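Local structure of peptide ABC transporter, peptide-binding protein (Thermus thermophilus, 2D5W) at residues G2-L8 and I582-R587; Y209-K214 and M226-F232; E237-Y243 and R587-K592. The protein binds oligopeptides, here a pentapeptide, and as a solute-binding protein of family 5 probably delivers them to an ABC transporter for uptake. One frame throughout, in Å; residues are numbered along the deposited sequence.

Contact 1: residues G2-L8 and I582-R587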
loop_
_atom_site.group_PDB
_atom_site.type_symbol
_atom_site.label_atom_id
_atom_site.label_comp_id
_atom_site.label_asym_id
_atom_site.label_seq_id
_atom_site.Cartn_x
_atom_site.Cartn_y
_atom_site.Cartn_z
ATOM N N GLY A 2 -30.384 0.835 -4.431
ATOM C CA GLY A 2 -29.524 0.526 -3.303
ATOM C C GLY A 2 -30.373 0.010 -2.160
ATOM O O GLY A 2 -30.290 -1.167 -1.802
ATOM N N PRO A 3 -31.205 0.875 -1.557
ATOM C CA PRO A 3 -32.072 0.475 -0.446
ATOM C C PRO A 3 -33.091 -0.545 -0.943
ATOM O O PRO A 3 -33.652 -1.317 -0.166
ATOM C CB PRO A 3 -32.734 1.788 -0.035
ATOM C CG PRO A 3 -31.718 2.821 -0.420
ATOM C CD PRO A 3 -31.271 2.331 -1.771
ATOM N N GLN A 4 -33.317 -0.529 -2.254
ATOM C CA GLN A 4 -34.260 -1.431 -2.902
ATOM C C GLN A 4 -33.941 -2.890 -2.595
ATOM O O GLN A 4 -34.733 -3.588 -1.960
ATOM C CB GLN A 4 -34.232 -1.210 -4.418
ATOM C CG GLN A 4 -35.210 -2.077 -5.196
ATOM C CD GLN A 4 -36.656 -1.720 -4.919
ATOM O OE1 GLN A 4 -37.110 -1.757 -3.775
ATOM N NE2 GLN A 4 -37.391 -1.373 -5.969
ATOM N N ASP A 5 -32.778 -3.345 -3.050
ATOM C CA ASP A 5 -32.360 -4.722 -2.823
ATOM C C ASP A 5 -31.370 -4.825 -1.667
ATOM O O ASP A 5 -30.829 -5.896 -1.394
ATOM C CB ASP A 5 -31.737 -5.304 -4.096
ATOM C CG ASP A 5 -30.530 -4.520 -4.567
ATOM O OD1 ASP A 5 -29.937 -4.905 -5.596
ATOM O OD2 ASP A 5 -30.175 -3.519 -3.911
ATOM N N ASN A 6 -31.138 -3.701 -0.997
ATOM C CA ASN A 6 -30.231 -3.647 0.145
ATOM C C ASN A 6 -28.815 -4.085 -0.224
ATOM O O ASN A 6 -28.250 -4.999 0.385
ATOM C CB ASN A 6 -30.778 -4.523 1.274
ATOM C CG ASN A 6 -30.263 -4.107 2.628
ATOM O OD1 ASN A 6 -29.527 -3.128 2.745
ATOM N ND2 ASN A 6 -30.652 -4.839 3.665
ATOM N N SER A 7 -28.245 -3.419 -1.223
ATOM C CA SER A 7 -26.900 -3.732 -1.685
ATOM C C SER A 7 -26.024 -2.486 -1.759
ATOM O O SER A 7 -26.509 -1.359 -1.639
ATOM C CB SER A 7 -26.955 -4.390 -3.063
ATOM O OG SER A 7 -27.517 -3.510 -4.022
ATOM N N LEU A 8 -24.731 -2.712 -1.969
ATOM C CA LEU A 8 -23.744 -1.642 -2.061
ATOM C C LEU A 8 -22.802 -1.872 -3.240
ATOM O O LEU A 8 -22.035 -2.837 -3.248
ATOM C CB LEU A 8 -22.929 -1.583 -0.768
ATOM C CG LEU A 8 -21.700 -0.669 -0.742
ATOM C CD1 LEU A 8 -22.117 0.774 -0.961
ATOM C CD2 LEU A 8 -20.981 -0.823 0.586
ATOM N N ILE A 582 -22.271 -0.527 7.521
ATOM C CA ILE A 582 -22.555 0.323 6.374
ATOM C C ILE A 582 -23.939 -0.065 5.862
ATOM O O ILE A 582 -24.232 -1.241 5.646
ATOM C CB ILE A 582 -21.493 0.140 5.268
ATOM C CG1 ILE A 582 -20.132 0.617 5.790
ATOM C CG2 ILE A 582 -21.904 0.909 4.016
ATOM C CD1 ILE A 582 -18.967 0.352 4.859
ATOM N N GLY A 583 -24.802 0.928 5.687
ATOM C CA GLY A 583 -26.141 0.627 5.222
ATOM C C GLY A 583 -26.956 1.839 4.828
ATOM O O GLY A 583 -26.497 2.977 4.923
ATOM N N TRP A 584 -28.181 1.570 4.394
ATOM C CA TRP A 584 -29.104 2.603 3.957
ATOM C C TRP A 584 -30.004 3.053 5.101
ATOM O O TRP A 584 -30.638 2.230 5.760
ATOM C CB TRP A 584 -29.947 2.064 2.802
ATOM C CG TRP A 584 -29.117 1.629 1.627
ATOM C CD1 TRP A 584 -28.775 0.352 1.284
ATOM C CD2 TRP A 584 -28.474 2.486 0.677
ATOM N NE1 TRP A 584 -27.957 0.362 0.176
ATOM C CE2 TRP A 584 -27.755 1.660 -0.213
ATOM C CE3 TRP A 584 -28.434 3.874 0.497
ATOM C CZ2 TRP A 584 -27.004 2.178 -1.273
ATOM C CZ3 TRP A 584 -27.687 4.390 -0.556
ATOM C CH2 TRP A 584 -26.981 3.541 -1.427
ATOM N N GLU A 585 -30.066 4.359 5.337
ATOM C CA GLU A 585 -30.896 4.871 6.420
ATOM C C GLU A 585 -32.366 4.484 6.275
ATOM O O GLU A 585 -33.039 4.235 7.276
ATOM C CB GLU A 585 -30.762 6.392 6.526
ATOM C CG GLU A 585 -29.338 6.851 6.786
ATOM C CD GLU A 585 -29.243 8.317 7.163
ATOM O OE1 GLU A 585 -29.202 8.621 8.374
ATOM O OE2 GLU A 585 -29.212 9.165 6.246
ATOM N N SER A 586 -32.864 4.417 5.042
ATOM C CA SER A 586 -34.264 4.065 4.821
ATOM C C SER A 586 -34.545 2.600 5.159
ATOM O O SER A 586 -35.704 2.181 5.212
ATOM C CB SER A 586 -34.681 4.372 3.379
ATOM O OG SER A 586 -33.985 3.566 2.452
ATOM N N ARG A 587 -33.481 1.832 5.383
ATOM C CA ARG A 587 -33.588 0.426 5.768
ATOM C C ARG A 587 -33.470 0.333 7.288
ATOM O O ARG A 587 -33.640 -0.736 7.877
ATOM C CB ARG A 587 -32.465 -0.394 5.127
ATOM C CG ARG A 587 -32.744 -0.840 3.708
ATOM C CD ARG A 587 -33.567 -2.114 3.701
ATOM N NE ARG A 587 -33.876 -2.555 2.346
ATOM C CZ ARG A 587 -34.453 -3.715 2.051
ATOM N NH1 ARG A 587 -34.700 -4.034 0.788
ATOM N NH2 ARG A 587 -34.778 -4.561 3.020
HETATM O O HOH W 1 -29.046 -1.140 4.528
#
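Arg-587 reaches across to the carbonyls of the N-terminal turn. Arg-587 NE and Arg-587 NH1 donate to Pro-3 O at 2.8 Å and 3.1 Å. Arg-587 NH1 also makes a weak hydrogen bond to Gln-4 O at 2.8 Å. Trp-584 NE1 donates to Ser-7 O at 2.9 Å. Water 1 donates a hydrogen bond to Asn-6 OD1 (2.7 Å) and accepts one from Trp-584 N (2.8 Å). Pro-3 lies over one face of the Trp-584 ring, with Pro-3 CD 3.9 Å from the centroid of the six-membered ring, a CH-pi contact. Gly-2 sits over the indole too, where a CB would clash with Trp-584 CZ2. Further out, Leu-8 CD2 meets Ile-582 CG2 at 4.0 Å. This structural packing joins the two ends of the chain. Leu-8 lies in strand 7-12 and bonds through its backbone to Lys-246 and Val-248 of the parallel strand 246-251. Gly-583 pairs with Val-561 in the antiparallel pair 560-561/583-584, and Leu-560 touches Leu-8, Ile-582 and Trp-584.

Contact 2: residues Y209-K214 and M226-F232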
loop_
_atom_site.group_PDB
_atom_site.type_symbol
_atom_site.label_atom_id
_atom_site.label_comp_id
_atom_site.label_asym_id
_atom_site.label_seq_id
_atom_site.Cartn_x
_atom_site.Cartn_y
_atom_site.Cartn_z
ATOM N N TYR A 209 -13.867 -17.087 4.805
ATOM C CA TYR A 209 -13.772 -15.688 5.190
ATOM C C TYR A 209 -14.137 -15.380 6.632
ATOM O O TYR A 209 -15.036 -15.994 7.192
ATOM C CB TYR A 209 -14.661 -14.917 4.212
ATOM C CG TYR A 209 -14.308 -15.268 2.778
ATOM C CD1 TYR A 209 -13.245 -14.635 2.139
ATOM C CD2 TYR A 209 -14.945 -16.317 2.105
ATOM C CE1 TYR A 209 -12.814 -15.029 0.884
ATOM C CE2 TYR A 209 -14.514 -16.726 0.837
ATOM C CZ TYR A 209 -13.442 -16.072 0.237
ATOM O OH TYR A 209 -12.975 -16.458 -0.999
ATOM N N SER A 210 -13.449 -14.407 7.222
ATOM C CA SER A 210 -13.677 -14.034 8.617
ATOM C C SER A 210 -14.339 -12.676 8.805
ATOM O O SER A 210 -14.653 -12.293 9.932
ATOM C CB SER A 210 -12.346 -14.012 9.354
ATOM O OG SER A 210 -11.498 -13.044 8.758
ATOM N N GLY A 211 -14.529 -11.944 7.712
ATOM C CA GLY A 211 -15.122 -10.623 7.798
ATOM C C GLY A 211 -16.634 -10.596 7.743
ATOM O O GLY A 211 -17.277 -11.641 7.722
ATOM N N PRO A 212 -17.235 -9.399 7.724
ATOM C CA PRO A 212 -18.693 -9.278 7.670
ATOM C C PRO A 212 -19.304 -9.800 6.371
ATOM O O PRO A 212 -20.513 -10.010 6.295
ATOM C CB PRO A 212 -18.927 -7.780 7.890
ATOM C CG PRO A 212 -17.670 -7.153 7.387
ATOM C CD PRO A 212 -16.598 -8.082 7.887
ATOM N N PHE A 213 -18.463 -10.009 5.359
ATOM C CA PHE A 213 -18.910 -10.531 4.069
ATOM C C PHE A 213 -18.023 -11.688 3.631
ATOM O O PHE A 213 -16.893 -11.843 4.109
ATOM C CB PHE A 213 -18.886 -9.421 3.006
ATOM C CG PHE A 213 -19.840 -8.296 3.297
ATOM C CD1 PHE A 213 -21.173 -8.357 2.879
ATOM C CD2 PHE A 213 -19.433 -7.217 4.072
ATOM C CE1 PHE A 213 -22.083 -7.357 3.243
ATOM C CE2 PHE A 213 -20.337 -6.216 4.436
ATOM C CZ PHE A 213 -21.663 -6.290 4.024
ATOM N N LYS A 214 -18.557 -12.518 2.742
ATOM C CA LYS A 214 -17.827 -13.654 2.197
ATOM C C LYS A 214 -17.941 -13.560 0.683
ATOM O O LYS A 214 -18.857 -12.923 0.157
ATOM C CB LYS A 214 -18.412 -14.976 2.707
ATOM C CG LYS A 214 -19.890 -15.184 2.421
ATOM C CD LYS A 214 -20.367 -16.512 3.002
ATOM C CE LYS A 214 -21.854 -16.726 2.778
ATOM N NZ LYS A 214 -22.273 -18.077 3.244
ATOM N N MET A 226 -19.711 -9.984 -3.213
ATOM C CA MET A 226 -19.657 -10.548 -1.871
ATOM C C MET A 226 -21.052 -10.523 -1.253
ATOM O O MET A 226 -21.899 -9.713 -1.633
ATOM C CB MET A 226 -18.685 -9.727 -1.014
ATOM C CG MET A 226 -17.291 -9.602 -1.634
ATOM S SD MET A 226 -16.140 -8.540 -0.737
ATOM C CE MET A 226 -16.601 -6.932 -1.379
ATOM N N GLU A 227 -21.292 -11.424 -0.308
ATOM C CA GLU A 227 -22.579 -11.485 0.369
ATOM C C GLU A 227 -22.336 -11.546 1.872
ATOM O O GLU A 227 -21.253 -11.927 2.320
ATOM C CB GLU A 227 -23.376 -12.705 -0.099
ATOM C CG GLU A 227 -22.718 -14.033 0.200
ATOM C CD GLU A 227 -23.598 -15.209 -0.169
ATOM O OE1 GLU A 227 -24.752 -15.260 0.309
ATOM O OE2 GLU A 227 -23.139 -16.084 -0.928
ATOM N N ARG A 228 -23.346 -11.177 2.650
ATOM C CA ARG A 228 -23.213 -11.168 4.100
ATOM C C ARG A 228 -22.727 -12.498 4.670
ATOM O O ARG A 228 -23.179 -13.565 4.262
ATOM C CB ARG A 228 -24.553 -10.811 4.749
ATOM C CG ARG A 228 -24.435 -10.300 6.176
ATOM C CD ARG A 228 -24.222 -8.802 6.175
ATOM N NE ARG A 228 -23.915 -8.269 7.496
ATOM C CZ ARG A 228 -23.862 -6.971 7.774
ATOM N NH1 ARG A 228 -23.567 -6.563 9.000
ATOM N NH2 ARG A 228 -24.120 -6.080 6.826
ATOM N N ASN A 229 -21.794 -12.417 5.612
ATOM C CA ASN A 229 -21.264 -13.598 6.289
ATOM C C ASN A 229 -21.974 -13.645 7.641
ATOM O O ASN A 229 -21.631 -12.899 8.556
ATOM C CB ASN A 229 -19.749 -13.464 6.482
ATOM C CG ASN A 229 -19.162 -14.586 7.324
ATOM O OD1 ASN A 229 -19.818 -15.591 7.586
ATOM N ND2 ASN A 229 -17.914 -14.416 7.742
ATOM N N PRO A 230 -22.984 -14.521 7.782
ATOM C CA PRO A 230 -23.732 -14.630 9.039
ATOM C C PRO A 230 -22.912 -15.065 10.248
ATOM O O PRO A 230 -23.343 -14.894 11.390
ATOM C CB PRO A 230 -24.834 -15.627 8.693
ATOM C CG PRO A 230 -24.162 -16.528 7.716
ATOM C CD PRO A 230 -23.426 -15.549 6.823
ATOM N N ASN A 231 -21.731 -15.615 9.999
ATOM C CA ASN A 231 -20.869 -16.074 11.081
ATOM C C ASN A 231 -20.047 -14.961 11.733
ATOM O O ASN A 231 -19.443 -15.173 12.783
ATOM C CB ASN A 231 -19.955 -17.194 10.577
ATOM C CG ASN A 231 -20.723 -18.466 10.257
ATOM O OD1 ASN A 231 -21.408 -19.020 11.115
ATOM N ND2 ASN A 231 -20.614 -18.931 9.020
ATOM N N PHE A 232 -20.019 -13.782 11.116
ATOM C CA PHE A 232 -19.287 -12.642 11.673
ATOM C C PHE A 232 -20.064 -12.241 12.934
ATOM O O PHE A 232 -21.257 -11.960 12.869
ATOM C CB PHE A 232 -19.255 -11.497 10.659
ATOM C CG PHE A 232 -18.462 -10.310 11.114
ATOM C CD1 PHE A 232 -17.079 -10.384 11.247
ATOM C CD2 PHE A 232 -19.102 -9.120 11.430
ATOM C CE1 PHE A 232 -16.350 -9.285 11.690
ATOM C CE2 PHE A 232 -18.381 -8.019 11.873
ATOM C CZ PHE A 232 -17.004 -8.103 12.004
HETATM O O HOH W 2 -21.961 -9.959 8.854
#
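Backbone hydrogen bonds set the register. Lys-214 N donates to Glu-227 O at 2.8 Å and Glu-227 N returns to Lys-214 O at 2.9 Å, an antiparallel hydrogen-bonded pair. Phe-213 and Arg-228 form the adjacent non-hydrogen-bonded pair. Beyond it, Asn-229 N still reaches Pro-212 O at 2.8 Å. Side-chain polar bonds continue past the strands. Asn-229 ND2 donates to Gly-211 O at 2.8 Å, while its OD1 accepts from Asn-231 N at 3.1 Å in an Asx turn. Arg-228 NE donates to water 2 at 2.9 Å, a water that also lies 2.9 Å from Pro-212 O; the rest of the guanidinium bonds to Val-244 O and Trp-580 O. In the apolar packing, Pro-212 CD lies 4.0 Å from the Phe-232 ring centroid, a CH-pi contact over the face. Phe-213 CB meets Met-226 CB at 4.0 Å. Together these bonds make the open end of the beta hairpin of strands 213-219 and 223-228, at the border of a mixed five-stranded sheet.

Contact 3: residues E237-Y243 and R587-K592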
loop_
_atom_site.group_PDB
_atom_site.type_symbol
_atom_site.label_atom_id
_atom_site.label_comp_id
_atom_site.label_asym_id
_atom_site.label_seq_id
_atom_site.Cartn_x
_atom_site.Cartn_y
_atom_site.Cartn_z
ATOM N N GLU A 237 -25.914 -1.830 15.205
ATOM C CA GLU A 237 -27.081 -1.397 15.963
ATOM C C GLU A 237 -28.379 -1.566 15.179
ATOM O O GLU A 237 -28.506 -1.083 14.052
ATOM C CB GLU A 237 -26.915 0.061 16.392
ATOM C CG GLU A 237 -28.135 0.640 17.089
ATOM C CD GLU A 237 -27.838 1.939 17.808
ATOM O OE1 GLU A 237 -28.786 2.713 18.048
ATOM O OE2 GLU A 237 -26.660 2.181 18.145
ATOM N N GLY A 238 -29.336 -2.263 15.785
ATOM C CA GLY A 238 -30.613 -2.492 15.136
ATOM C C GLY A 238 -30.691 -3.841 14.452
ATOM O O GLY A 238 -31.764 -4.271 14.034
ATOM N N GLY A 239 -29.551 -4.514 14.336
ATOM C CA GLY A 239 -29.531 -5.815 13.693
ATOM C C GLY A 239 -28.950 -5.750 12.293
ATOM O O GLY A 239 -29.174 -4.787 11.561
ATOM N N GLU A 240 -28.211 -6.787 11.916
ATOM C CA GLU A 240 -27.578 -6.842 10.605
ATOM C C GLU A 240 -28.538 -6.780 9.416
ATOM O O GLU A 240 -28.144 -6.386 8.318
ATOM C CB GLU A 240 -26.704 -8.100 10.492
ATOM C CG GLU A 240 -27.449 -9.427 10.603
ATOM C CD GLU A 240 -27.841 -9.781 12.028
ATOM O OE1 GLU A 240 -28.693 -9.081 12.611
ATOM O OE2 GLU A 240 -27.290 -10.765 12.569
ATOM N N SER A 241 -29.798 -7.148 9.627
ATOM C CA SER A 241 -30.776 -7.132 8.541
ATOM C C SER A 241 -31.041 -5.726 7.992
ATOM O O SER A 241 -31.506 -5.572 6.863
ATOM C CB SER A 241 -32.096 -7.754 9.007
ATOM O OG SER A 241 -32.693 -6.985 10.034
ATOM N N LYS A 242 -30.740 -4.708 8.791
ATOM C CA LYS A 242 -30.962 -3.324 8.381
ATOM C C LYS A 242 -29.794 -2.753 7.586
ATOM O O LYS A 242 -29.848 -1.613 7.128
ATOM C CB LYS A 242 -31.202 -2.448 9.613
ATOM C CG LYS A 242 -32.481 -2.768 10.369
ATOM C CD LYS A 242 -32.633 -1.883 11.595
ATOM C CE LYS A 242 -33.998 -2.069 12.245
ATOM N NZ LYS A 242 -34.229 -3.478 12.660
ATOM N N TYR A 243 -28.749 -3.553 7.413
ATOM C CA TYR A 243 -27.552 -3.116 6.706
ATOM C C TYR A 243 -27.377 -3.884 5.397
ATOM O O TYR A 243 -28.080 -4.864 5.157
ATOM C CB TYR A 243 -26.365 -3.263 7.656
ATOM C CG TYR A 243 -26.534 -2.381 8.881
ATOM C CD1 TYR A 243 -25.917 -1.133 8.958
ATOM C CD2 TYR A 243 -27.371 -2.764 9.934
ATOM C CE1 TYR A 243 -26.129 -0.285 10.045
ATOM C CE2 TYR A 243 -27.589 -1.920 11.026
ATOM C CZ TYR A 243 -26.965 -0.684 11.073
ATOM O OH TYR A 243 -27.184 0.164 12.138
ATOM N N ARG A 587 -33.481 1.832 5.383
ATOM C CA ARG A 587 -33.588 0.426 5.768
ATOM C C ARG A 587 -33.470 0.333 7.288
ATOM O O ARG A 587 -33.640 -0.736 7.877
ATOM C CB ARG A 587 -32.465 -0.394 5.127
ATOM C CG ARG A 587 -32.744 -0.840 3.708
ATOM C CD ARG A 587 -33.567 -2.114 3.701
ATOM N NE ARG A 587 -33.876 -2.555 2.346
ATOM C CZ ARG A 587 -34.453 -3.715 2.051
ATOM N NH1 ARG A 587 -34.700 -4.034 0.788
ATOM N NH2 ARG A 587 -34.778 -4.561 3.020
ATOM N N GLY A 588 -33.169 1.461 7.921
ATOM C CA GLY A 588 -33.031 1.478 9.364
ATOM C C GLY A 588 -31.592 1.564 9.837
ATOM O O GLY A 588 -31.340 1.590 11.039
ATOM N N ALA A 589 -30.645 1.605 8.904
ATOM C CA ALA A 589 -29.235 1.694 9.277
ATOM C C ALA A 589 -29.023 2.944 10.127
ATOM O O ALA A 589 -29.477 4.033 9.770
ATOM C CB ALA A 589 -28.363 1.746 8.033
ATOM N N VAL A 590 -28.325 2.784 11.248
ATOM C CA VAL A 590 -28.080 3.885 12.169
ATOM C C VAL A 590 -26.744 4.579 11.928
ATOM O O VAL A 590 -25.681 3.965 12.034
ATOM C CB VAL A 590 -28.132 3.384 13.631
ATOM C CG1 VAL A 590 -27.881 4.535 14.589
ATOM C CG2 VAL A 590 -29.486 2.747 13.910
ATOM N N LYS A 591 -26.803 5.869 11.609
ATOM C CA LYS A 591 -25.596 6.650 11.361
ATOM C C LYS A 591 -24.770 6.750 12.641
ATOM O O LYS A 591 -25.286 7.139 13.692
ATOM C CB LYS A 591 -25.973 8.049 10.870
ATOM C CG LYS A 591 -24.786 8.882 10.435
ATOM C CD LYS A 591 -25.219 10.256 9.951
ATOM C CE LYS A 591 -24.027 11.063 9.463
ATOM N NZ LYS A 591 -24.423 12.437 9.052
ATOM N N LYS A 592 -23.492 6.398 12.547
ATOM C CA LYS A 592 -22.587 6.437 13.694
ATOM C C LYS A 592 -21.354 7.294 13.422
ATOM O O LYS A 592 -20.647 7.693 14.351
ATOM C CB LYS A 592 -22.136 5.019 14.056
ATOM C CG LYS A 592 -23.234 4.125 14.595
ATOM C CD LYS A 592 -23.754 4.636 15.927
ATOM C CE LYS A 592 -24.818 3.711 16.486
ATOM N NZ LYS A 592 -24.300 2.330 16.687
HETATM O O HOH W 3 -23.590 -0.015 14.721
HETATM O O HOH W 4 -33.737 -4.552 5.710
HETATM O O HOH W 5 -24.909 1.411 12.946
#
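This is a loop-to-loop contact, partly buried. The loop between strands 223-228 and 246-251 of the mixed five-stranded sheet, with a 3-10 turn at 240-242, meets the C-terminal loop that follows strand 583-584. Tyr-243 is the hub. Tyr-243 OH accepts from Val-590 N at 3.0 Å and donates to Glu-237 O at 2.6 Å, so one hydroxyl joins the two loops and also spans its own. Water 5 donates to Tyr-243 OH (2.7 Å) and to Val-590 O (2.8 Å). The ring packs on Ala-589: Tyr-243 CE1 lies 3.6 Å from Ala-589 CB. Ala-589 CA makes an off-centre CH-pi contact 4.1 Å from the ring centroid. Ala-589 also touches Val-561 of strand 560-561. Lys-242 lies along Arg-587 and Gly-588, with Lys-242 CG 3.4 Å from Arg-587 O. A CB on Gly-588 would clash with Lys-242 CD. At the backbone angles of Gly-588 it would also press on the carbonyl O of Arg-587, which alone calls for glycine. Arg-587 NH2 reaches Ser-241 O through water 4, while its NE bonds to Pro-3 O. At the outer end, Lys-592 NZ forms a salt bridge with Glu-237 OE2 at 2.8 Å.

All three contacts lie on the same side of the chain's centre. Contacts 1 and 3 are close neighbours, with centres about 9 Å apart. They share Arg-587. Trp-584 O lies 3.2 Å from Ala-589 N, a probable hydrogen bond local to 582-592. Between distant parts of the chain, Asn-6 ND2 packs 3.0 Å from Tyr-243 O. Contact 2 stands further off, its centre about 17 Å from that of contact 1 and 16 Å from that of contact 3. It still touches contact 3: Arg-228 NH2 lies 3.7 Å from Tyr-243 CB. Contacts 1 and 2 do not touch, but both reach the five-stranded sheet. Contacts 1 and 3 hold the C-terminal region against parts hundreds of residues earlier, whereas contact 2 is local.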